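Local coordinates for Dna-binding protein RAP1 (Saccharomyces cerevisiae, PDB 4BJT) that binds telomeric DNA and, through its all-helical C-terminal domain, holds the Rap1-binding module of Rif1, probably recruiting it to telomeres, at residues C[53-58]-C[157-162]; C[68-73]-C[146-151]. All coordinates share one frame; numbering follows the deposited sequence. Where two conformers were deposited one is given.

Contact 1 (C[53-58]-C[157-162]). With EDO (1,2-ethanediol), chain I.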
ATOM      1  N   SER C  53     -13.814   8.507  -8.933  1.00 27.73           N
ATOM      2  CA  SER C  53     -13.407   8.837  -7.583  1.00 25.92           C
ATOM      3  C   SER C  53     -12.353   9.923  -7.638  1.00 26.27           C
ATOM      4  O   SER C  53     -11.419   9.858  -8.451  1.00 25.85           O
ATOM      5  CB  SER C  53     -12.837   7.609  -6.875  1.00 28.51           C
ATOM      6  OG  SER C  53     -12.319   7.949  -5.597  1.00 28.40           O
ATOM      7  N   ASN C  54     -12.448  10.893  -6.731  1.00 23.51           N
ATOM      8  CA  ASN C  54     -11.430  11.938  -6.635  1.00 22.02           C
ATOM      9  C   ASN C  54     -10.113  11.404  -6.027  1.00 22.85           C
ATOM     10  O   ASN C  54      -9.126  12.139  -5.984  1.00 22.30           O
ATOM     11  CB  ASN C  54     -11.952  13.145  -5.903  1.00 22.62           C
ATOM     12  CG  ASN C  54     -12.277  12.919  -4.473  1.00 25.36           C
ATOM     13  OD1 ASN C  54     -11.985  11.855  -3.897  1.00 23.63           O
ATOM     14  ND2 ASN C  54     -12.948  13.896  -3.875  1.00 25.46           N
ATOM     15  N   GLU C  55     -10.072  10.135  -5.600  1.00 20.06           N
ATOM     16  CA  GLU C  55      -8.832   9.500  -5.147  1.00 20.26           C
ATOM     17  C   GLU C  55      -7.946   9.158  -6.349  1.00 21.74           C
ATOM     18  O   GLU C  55      -6.775   8.798  -6.137  1.00 21.22           O
ATOM     19  CB  GLU C  55      -9.096   8.200  -4.393  1.00 21.76           C
ATOM     20  CG  GLU C  55      -9.863   8.375  -3.102  1.00 23.62           C
ATOM     21  CD  GLU C  55     -10.052   7.082  -2.339  1.00 22.40           C
ATOM     22  OE1 GLU C  55      -9.530   6.036  -2.782  1.00 22.23           O
ATOM     23  OE2 GLU C  55     -10.724   7.109  -1.282  1.00 22.57           O
ATOM     24  N   ASP C  56      -8.470   9.235  -7.591  1.00 20.01           N
ATOM     25  CA  ASP C  56      -7.677   8.874  -8.757  1.00 21.29           C
ATOM     26  C   ASP C  56      -6.409   9.721  -8.903  1.00 23.52           C
ATOM     27  O   ASP C  56      -5.435   9.236  -9.474  1.00 23.58           O
ATOM     28  CB  ASP C  56      -8.515   8.852 -10.032  1.00 24.27           C
ATOM     29  CG  ASP C  56      -9.121  10.161 -10.480  1.00 29.23           C
ATOM     30  OD1 ASP C  56      -8.724  11.218  -9.938  1.00 27.09           O
ATOM     31  OD2 ASP C  56      -9.948  10.141 -11.438  1.00 29.96           O
ATOM     32  N   ILE C  57      -6.366  10.910  -8.286  1.00 21.06           N
ATOM     33  CA  ILE C  57      -5.169  11.743  -8.321  1.00 20.74           C
ATOM     34  C   ILE C  57      -3.984  11.060  -7.632  1.00 22.69           C
ATOM     35  O   ILE C  57      -2.832  11.387  -7.943  1.00 22.96           O
ATOM     36  CB  ILE C  57      -5.393  13.159  -7.748  1.00 23.31           C
ATOM     37  CG1 ILE C  57      -5.673  13.146  -6.229  1.00 23.68           C
ATOM     38  CG2 ILE C  57      -6.497  13.888  -8.538  1.00 27.21           C
ATOM     39  CD1 ILE C  57      -5.691  14.500  -5.592  1.00 30.83           C
ATOM     40  N   TYR C  58      -4.252  10.157  -6.693  1.00 20.32           N
ATOM     41  CA  TYR C  58      -3.182   9.428  -5.997  1.00 18.39           C
ATOM     42  C   TYR C  58      -2.661   8.245  -6.823  1.00 21.64           C
ATOM     43  O   TYR C  58      -1.574   7.731  -6.552  1.00 20.55           O
ATOM     44  CB  TYR C  58      -3.666   8.952  -4.626  1.00 18.63           C
ATOM     45  CG  TYR C  58      -4.014  10.115  -3.726  1.00 19.05           C
ATOM     46  CD1 TYR C  58      -3.027  10.790  -3.017  1.00 21.14           C
ATOM     47  CD2 TYR C  58      -5.316  10.573  -3.621  1.00 20.77           C
ATOM     48  CE1 TYR C  58      -3.338  11.883  -2.214  1.00 21.68           C
ATOM     49  CE2 TYR C  58      -5.638  11.667  -2.826  1.00 21.68           C
ATOM     50  CZ  TYR C  58      -4.649  12.308  -2.107  1.00 23.47           C
ATOM     51  OH  TYR C  58      -4.926  13.439  -1.368  1.00 27.07           O
ATOM     52  N   ASN C 157      -0.384  10.934   4.006  1.00 20.87           N
ATOM     53  CA  ASN C 157      -1.682  11.570   3.767  1.00 20.58           C
ATOM     54  C   ASN C 157      -2.313  11.051   2.498  1.00 22.84           C
ATOM     55  O   ASN C 157      -2.754  11.842   1.653  1.00 26.41           O
ATOM     56  CB  ASN C 157      -1.480  13.087   3.663  1.00 24.80           C
ATOM     57  CG  ASN C 157      -0.861  13.723   4.881  1.00 45.48           C
ATOM     58  OD1 ASN C 157      -1.413  13.670   5.985  1.00 45.25           O
ATOM     59  ND2 ASN C 157       0.241  14.409   4.702  1.00 43.61           N
ATOM     60  N   VAL C 158      -2.434   9.727   2.378  1.00 18.96           N
ATOM     61  CA  VAL C 158      -3.021   9.105   1.209  1.00 17.16           C
ATOM     62  C   VAL C 158      -4.213   8.224   1.571  1.00 18.68           C
ATOM     63  O   VAL C 158      -4.060   7.296   2.385  1.00 18.03           O
ATOM     64  CB  VAL C 158      -1.975   8.264   0.463  1.00 18.91           C
ATOM     65  CG1 VAL C 158      -2.588   7.556  -0.742  1.00 18.84           C
ATOM     66  CG2 VAL C 158      -0.778   9.134   0.038  1.00 19.09           C
ATOM     67  N   PRO C 159      -5.385   8.487   0.946  1.00 18.16           N
ATOM     68  CA  PRO C 159      -6.552   7.607   1.160  1.00 18.00           C
ATOM     69  C   PRO C 159      -6.225   6.134   0.900  1.00 19.05           C
ATOM     70  O   PRO C 159      -5.597   5.778  -0.112  1.00 18.51           O
ATOM     71  CB  PRO C 159      -7.565   8.139   0.137  1.00 20.08           C
ATOM     72  CG  PRO C 159      -7.220   9.574  -0.008  1.00 23.64           C
ATOM     73  CD  PRO C 159      -5.706   9.552  -0.020  1.00 20.16           C
ATOM     74  N   GLY C 160      -6.626   5.279   1.818  1.00 18.87           N
ATOM     75  CA  GLY C 160      -6.376   3.845   1.732  1.00 17.98           C
ATOM     76  C   GLY C 160      -5.107   3.367   2.401  1.00 19.09           C
ATOM     77  O   GLY C 160      -4.922   2.163   2.563  1.00 19.06           O
ATOM     78  N   ILE C 161      -4.208   4.285   2.784  1.00 17.07           N
ATOM     79  CA  ILE C 161      -2.947   3.915   3.420  1.00 16.34           C
ATOM     80  C   ILE C 161      -3.027   4.315   4.865  1.00 20.16           C
ATOM     81  O   ILE C 161      -2.971   5.496   5.196  1.00 20.14           O
ATOM     82  CB  ILE C 161      -1.755   4.605   2.684  1.00 18.24           C
ATOM     83  CG1 ILE C 161      -1.791   4.253   1.186  1.00 18.27           C
ATOM     84  CG2 ILE C 161      -0.419   4.240   3.360  1.00 18.48           C
ATOM     85  CD1 ILE C 161      -0.637   4.754   0.377  1.00 22.11           C
ATOM     86  N   TRP C 162      -3.229   3.319   5.740  1.00 19.19           N
ATOM     87  CA  TRP C 162      -3.391   3.571   7.157  1.00 19.14           C
ATOM     88  C   TRP C 162      -2.054   3.762   7.850  1.00 23.77           C
ATOM     89  O   TRP C 162      -1.247   2.842   7.902  1.00 24.64           O
ATOM     90  CB  TRP C 162      -4.159   2.416   7.819  1.00 17.85           C
ATOM     91  CG  TRP C 162      -5.595   2.385   7.430  1.00 18.65           C
ATOM     92  CD1 TRP C 162      -6.143   1.810   6.326  1.00 20.34           C
ATOM     93  CD2 TRP C 162      -6.682   2.945   8.172  1.00 19.48           C
ATOM     94  NE1 TRP C 162      -7.502   2.011   6.314  1.00 20.48           N
ATOM     95  CE2 TRP C 162      -7.861   2.712   7.436  1.00 21.73           C
ATOM     96  CE3 TRP C 162      -6.770   3.605   9.398  1.00 21.41           C
ATOM     97  CZ2 TRP C 162      -9.117   3.131   7.882  1.00 22.17           C
ATOM     98  CZ3 TRP C 162      -8.012   3.983   9.853  1.00 23.27           C
ATOM     99  CH2 TRP C 162      -9.161   3.799   9.072  1.00 23.49           C
TER
HETATM  100  C1  EDO I1828      -1.977  14.007  -5.175  1.00 37.57           C
HETATM  101  O1  EDO I1828      -0.921  13.053  -5.351  1.00 46.93           O
HETATM  102  C2  EDO I1828      -1.767  15.160  -6.176  1.00 44.55           C
HETATM  103  O2  EDO I1828      -1.973  14.685  -7.489  1.00 50.11           O
HETATM  104  O   HOH W   1      -2.801  14.222   0.352  1.00 41.33           O
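Pro159 lies over one face of the Tyr58 ring, a proline–aromatic CH-pi contact that joins the N-terminal turn of the all-helical Rap1 C-terminal domain to the loop between helices 140-150 and 164-171. Its CD stands 3.6 Å from the centroid of the Tyr58 ring, 16° off the normal and displaced toward the rim at CE2, and the two side chains cross at about a right angle. Tyr58 CG is anti to its own carbonyl carbon (chi1 -63°), which swings the ring across to the loop. The other apolar contact is oblique: Val158 CG1 reaches Tyr58 CD1 at 4.0 Å. A 1,2-ethanediol, probably from the crystallisation liquor, lies over the opposite ring face with its C1.

No direct hydrogen bond links the segments. Instead one water joins them: it lies in the plane of the Tyr58 ring, 2.8 Å from Tyr58 OH, and donates to Asn157 O at 2.7 Å.

Charge enters through Glu55, whose extended chain slides past Pro159 in the opposite direction, leaving OE2 3.6 Å from Pro159 CB. Its carboxylate is divided between two salt bridges, OE1 to Arg142 and OE2 to Arg189; Arg142 also donates to Pro159 O, so one guanidinium serves both segments.

Turns shape both backbones. Val158 to Ile161 form a type II turn with Gly160 at positive phi, while Ser53 to Asp56 form a type I turn leading into helix 56-59, with a capping bond from Glu55 N to Ser53 OG at 3.1 Å (N-H...O 162°).

Contact 2 (C[68-73]-C[146-151])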
ATOM      1  N   PHE C  68      14.556   7.248 -11.250  1.00 20.15           N
ATOM      2  CA  PHE C  68      14.743   5.884 -10.761  1.00 18.96           C
ATOM      3  C   PHE C  68      16.212   5.511 -10.596  1.00 22.92           C
ATOM      4  O   PHE C  68      17.033   5.753 -11.498  1.00 22.72           O
ATOM      5  CB  PHE C  68      14.069   4.895 -11.728  1.00 20.73           C
ATOM      6  CG  PHE C  68      13.884   3.516 -11.137  1.00 18.82           C
ATOM      7  CD1 PHE C  68      12.770   3.215 -10.384  1.00 18.60           C
ATOM      8  CD2 PHE C  68      14.869   2.555 -11.264  1.00 19.22           C
ATOM      9  CE1 PHE C  68      12.641   1.974  -9.755  1.00 17.88           C
ATOM     10  CE2 PHE C  68      14.731   1.308 -10.651  1.00 19.03           C
ATOM     11  CZ  PHE C  68      13.618   1.023  -9.923  1.00 17.78           C
ATOM     12  N   PRO C  69      16.576   4.877  -9.473  1.00 18.93           N
ATOM     13  CA  PRO C  69      15.729   4.552  -8.322  1.00 18.16           C
ATOM     14  C   PRO C  69      15.503   5.771  -7.452  1.00 20.22           C
ATOM     15  O   PRO C  69      16.406   6.618  -7.288  1.00 20.06           O
ATOM     16  CB  PRO C  69      16.544   3.504  -7.563  1.00 19.82           C
ATOM     17  CG  PRO C  69      17.965   3.899  -7.838  1.00 25.49           C
ATOM     18  CD  PRO C  69      17.975   4.458  -9.247  1.00 23.24           C
ATOM     19  N   PRO C  70      14.323   5.852  -6.824  1.00 19.93           N
ATOM     20  CA  PRO C  70      14.065   6.989  -5.956  1.00 20.54           C
ATOM     21  C   PRO C  70      14.897   6.929  -4.688  1.00 21.64           C
ATOM     22  O   PRO C  70      15.220   5.838  -4.245  1.00 20.46           O
ATOM     23  CB  PRO C  70      12.571   6.885  -5.633  1.00 22.64           C
ATOM     24  CG  PRO C  70      12.141   5.616  -6.064  1.00 26.89           C
ATOM     25  CD  PRO C  70      13.148   4.965  -6.945  1.00 21.23           C
ATOM     26  N   LYS C  71      15.224   8.091  -4.098  1.00 21.61           N
ATOM     27  CA  LYS C  71      16.039   8.161  -2.879  1.00 22.14           C
ATOM     28  C   LYS C  71      15.481   7.324  -1.722  1.00 22.69           C
ATOM     29  O   LYS C  71      16.240   6.703  -0.968  1.00 23.09           O
ATOM     30  CB  LYS C  71      16.237   9.625  -2.439  1.00 27.75           C
ATOM     31  CG  LYS C  71      17.320   9.824  -1.383  1.00 52.07           C
ATOM     32  CD  LYS C  71      17.349  11.255  -0.812  1.00 73.35           C
ATOM     33  CE  LYS C  71      17.487  12.345  -1.855  1.00 93.23           C
ATOM     34  NZ  LYS C  71      17.721  13.679  -1.238  1.00108.87           N
ATOM     35  N   ILE C  72      14.159   7.277  -1.592  1.00 19.63           N
ATOM     36  CA  ILE C  72      13.533   6.520  -0.502  1.00 17.87           C
ATOM     37  C   ILE C  72      13.675   4.997  -0.683  1.00 22.09           C
ATOM     38  O   ILE C  72      13.450   4.250   0.270  1.00 22.07           O
ATOM     39  CB  ILE C  72      12.042   6.915  -0.401  1.00 20.06           C
ATOM     40  CG1 ILE C  72      11.391   6.497   0.946  1.00 21.35           C
ATOM     41  CG2 ILE C  72      11.234   6.398  -1.599  1.00 19.93           C
ATOM     42  CD1 ILE C  72      11.942   7.174   2.162  1.00 23.86           C
ATOM     43  N   ALA C  73      13.982   4.541  -1.916  1.00 18.48           N
ATOM     44  CA  ALA C  73      14.055   3.105  -2.207  1.00 18.23           C
ATOM     45  C   ALA C  73      15.428   2.593  -1.863  1.00 21.81           C
ATOM     46  O   ALA C  73      16.330   2.617  -2.689  1.00 23.83           O
ATOM     47  CB  ALA C  73      13.727   2.830  -3.676  1.00 18.60           C
ATOM     48  N   ASN C 146       3.171   7.203  -4.322  1.00 15.99           N
ATOM     49  CA  ASN C 146       3.196   8.283  -3.338  1.00 17.14           C
ATOM     50  C   ASN C 146       4.446   8.224  -2.469  1.00 19.78           C
ATOM     51  O   ASN C 146       5.039   9.255  -2.186  1.00 19.92           O
ATOM     52  CB  ASN C 146       1.899   8.315  -2.538  1.00 16.07           C
ATOM     53  CG  ASN C 146       0.779   8.846  -3.400  1.00 18.11           C
ATOM     54  OD1 ASN C 146       0.547  10.046  -3.458  1.00 20.09           O
ATOM     55  ND2 ASN C 146       0.112   7.984  -4.103  1.00 17.28           N
ATOM     56  N   MET C 147       4.893   7.032  -2.093  1.00 17.03           N
ATOM     57  CA  MET C 147       6.145   6.854  -1.366  1.00 16.45           C
ATOM     58  C   MET C 147       7.290   7.463  -2.160  1.00 20.03           C
ATOM     59  O   MET C 147       8.102   8.224  -1.636  1.00 19.74           O
ATOM     60  CB  MET C 147       6.393   5.351  -1.151  1.00 18.18           C
ATOM     61  CG  MET C 147       7.759   5.036  -0.510  1.00 20.82           C
ATOM     62  SD  MET C 147       8.041   3.263  -0.696  1.00 24.14           S
ATOM     63  CE  MET C 147       9.722   3.035  -0.001  1.00 22.52           C
ATOM     64  N   PHE C 148       7.363   7.113  -3.429  1.00 18.22           N
ATOM     65  CA  PHE C 148       8.447   7.587  -4.276  1.00 17.07           C
ATOM     66  C   PHE C 148       8.374   9.074  -4.574  1.00 22.41           C
ATOM     67  O   PHE C 148       9.414   9.744  -4.537  1.00 23.92           O
ATOM     68  CB  PHE C 148       8.475   6.821  -5.592  1.00 16.78           C
ATOM     69  CG  PHE C 148       8.672   5.320  -5.558  1.00 15.70           C
ATOM     70  CD1 PHE C 148       9.298   4.707  -4.484  1.00 17.36           C
ATOM     71  CD2 PHE C 148       8.478   4.563  -6.702  1.00 19.93           C
ATOM     72  CE1 PHE C 148       9.571   3.338  -4.506  1.00 18.53           C
ATOM     73  CE2 PHE C 148       8.758   3.210  -6.718  1.00 20.19           C
ATOM     74  CZ  PHE C 148       9.357   2.622  -5.640  1.00 18.77           C
ATOM     75  N   LYS C 149       7.176   9.598  -4.883  1.00 20.87           N
ATOM     76  CA  LYS C 149       7.049  11.025  -5.181  0.58 21.80           C
ATOM     77  C   LYS C 149       7.363  11.863  -3.942  1.00 28.63           C
ATOM     78  O   LYS C 149       8.081  12.862  -4.056  1.00 31.26           O
ATOM     79  CB  LYS C 149       5.641  11.352  -5.716  0.58 23.02           C
ATOM     80  CG  LYS C 149       5.497  12.768  -6.285  0.58 27.56           C
ATOM     81  CD  LYS C 149       4.053  13.097  -6.667  0.58 33.00           C
ATOM     82  CE  LYS C 149       3.872  14.551  -7.026  0.58 42.00           C
ATOM     83  NZ  LYS C 149       2.517  14.817  -7.575  0.58 47.83           N
ATOM     84  N   ASP C 150       6.833  11.476  -2.777  1.00 26.37           N
ATOM     85  CA  ASP C 150       6.988  12.232  -1.532  1.00 27.79           C
ATOM     86  C   ASP C 150       8.315  11.983  -0.826  1.00 27.70           C
ATOM     87  O   ASP C 150       8.621  12.712   0.120  1.00 27.51           O
ATOM     88  CB  ASP C 150       5.850  11.898  -0.549  1.00 30.23           C
ATOM     89  CG  ASP C 150       4.411  12.130  -1.001  1.00 48.46           C
ATOM     90  OD1 ASP C 150       4.197  12.959  -1.912  1.00 49.44           O
ATOM     91  OD2 ASP C 150       3.496  11.507  -0.404  1.00 55.84           O
ATOM     92  N   ASN C 151       9.047  10.926  -1.196  1.00 24.16           N
ATOM     93  CA  ASN C 151      10.295  10.572  -0.512  1.00 23.66           C
ATOM     94  C   ASN C 151      10.040  10.323   0.984  1.00 27.62           C
ATOM     95  O   ASN C 151      10.776  10.808   1.841  1.00 28.55           O
ATOM     96  CB  ASN C 151      11.340  11.693  -0.733  1.00 28.98           C
ATOM     97  CG  ASN C 151      12.704  11.370  -0.223  1.00 41.26           C
ATOM     98  OD1 ASN C 151      13.051  10.211  -0.074  1.00 37.10           O
ATOM     99  ND2 ASN C 151      13.461  12.393   0.173  1.00 40.77           N
TER
HETATM  100  O   HOH W   2      12.171   9.240  -3.020  1.00 26.61           O
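Pro70 CG sits over a face of the Phe148 ring, 3.4 Å from Phe148 CD1, and forms the tight side of this contact between the 68-73 loop and the end of helix 140-150. Pro70 CG is 3.6 Å from the centroid of the Phe148 ring and 19° off the normal, a CH-pi contact offset toward the CG–CD1 side of the ring. Ile72 meets the same ring differently: its CG2 lies at the edge, near the ring plane, 3.9 Å from Phe148 CD1. Ile72 CG2 also packs against Met147 CG and comes 3.6 Å from Met147 O. With CG1 anti to the backbone N (chi1 -163°), CG2 falls between Met147 and Phe148; the bend at chi2 (65°) sets CD1 against the backbone carbonyl of Asn151. Met147, extended throughout, brings its CE methyl to 4.0 Å from Ile72 CG1. An alanine in place of Ile72 would probably open a gap between Met147 and the Phe148 ring edge, leaving the thioether chain freer to move.

The outer side is looser and polar. Asn151 OD1 comes 3.5 Å from Ile72 N, but the angle is too poor for a hydrogen bond, and a water mediates instead. It accepts from Ile72 N at 3.1 Å and donates to Phe148 O and Asn151 OD1, tying the loop to the helix terminus. Beyond it the exposed Lys71 and Asn151 merely brush past each other.

On the inner side Phe82 touches both Ala73 and Phe148, carrying the packing toward helix 80-83. The contact is thus loop-on-helix packing within an all-helical domain: the type I turn from Pro70 to Ala73 rests against a helix C-terminus, where Asn151 leaves helical geometry with positive phi.

Overall arrangement
From the N terminus, the chain begins contact 1 at 53-58, around the start of helix 56-59, and then passes through the loop 68-73, the first half of contact 2. After four intervening helices, the last turn of helix 140-150 returns to that loop and closes contact 2. The following loop, 157-162, then closes contact 1 before helix 164-171, so the smaller circuit is enclosed in the larger without crossing it. The centres lie about 17 Å apart, and helix 140-150 links them: Asn146 ND2 probably donates a hydrogen bond to Tyr58 O, and the same side chain packs against Val158. Together the contacts bind the N-terminal segments of the domain to this helix and its outgoing loop.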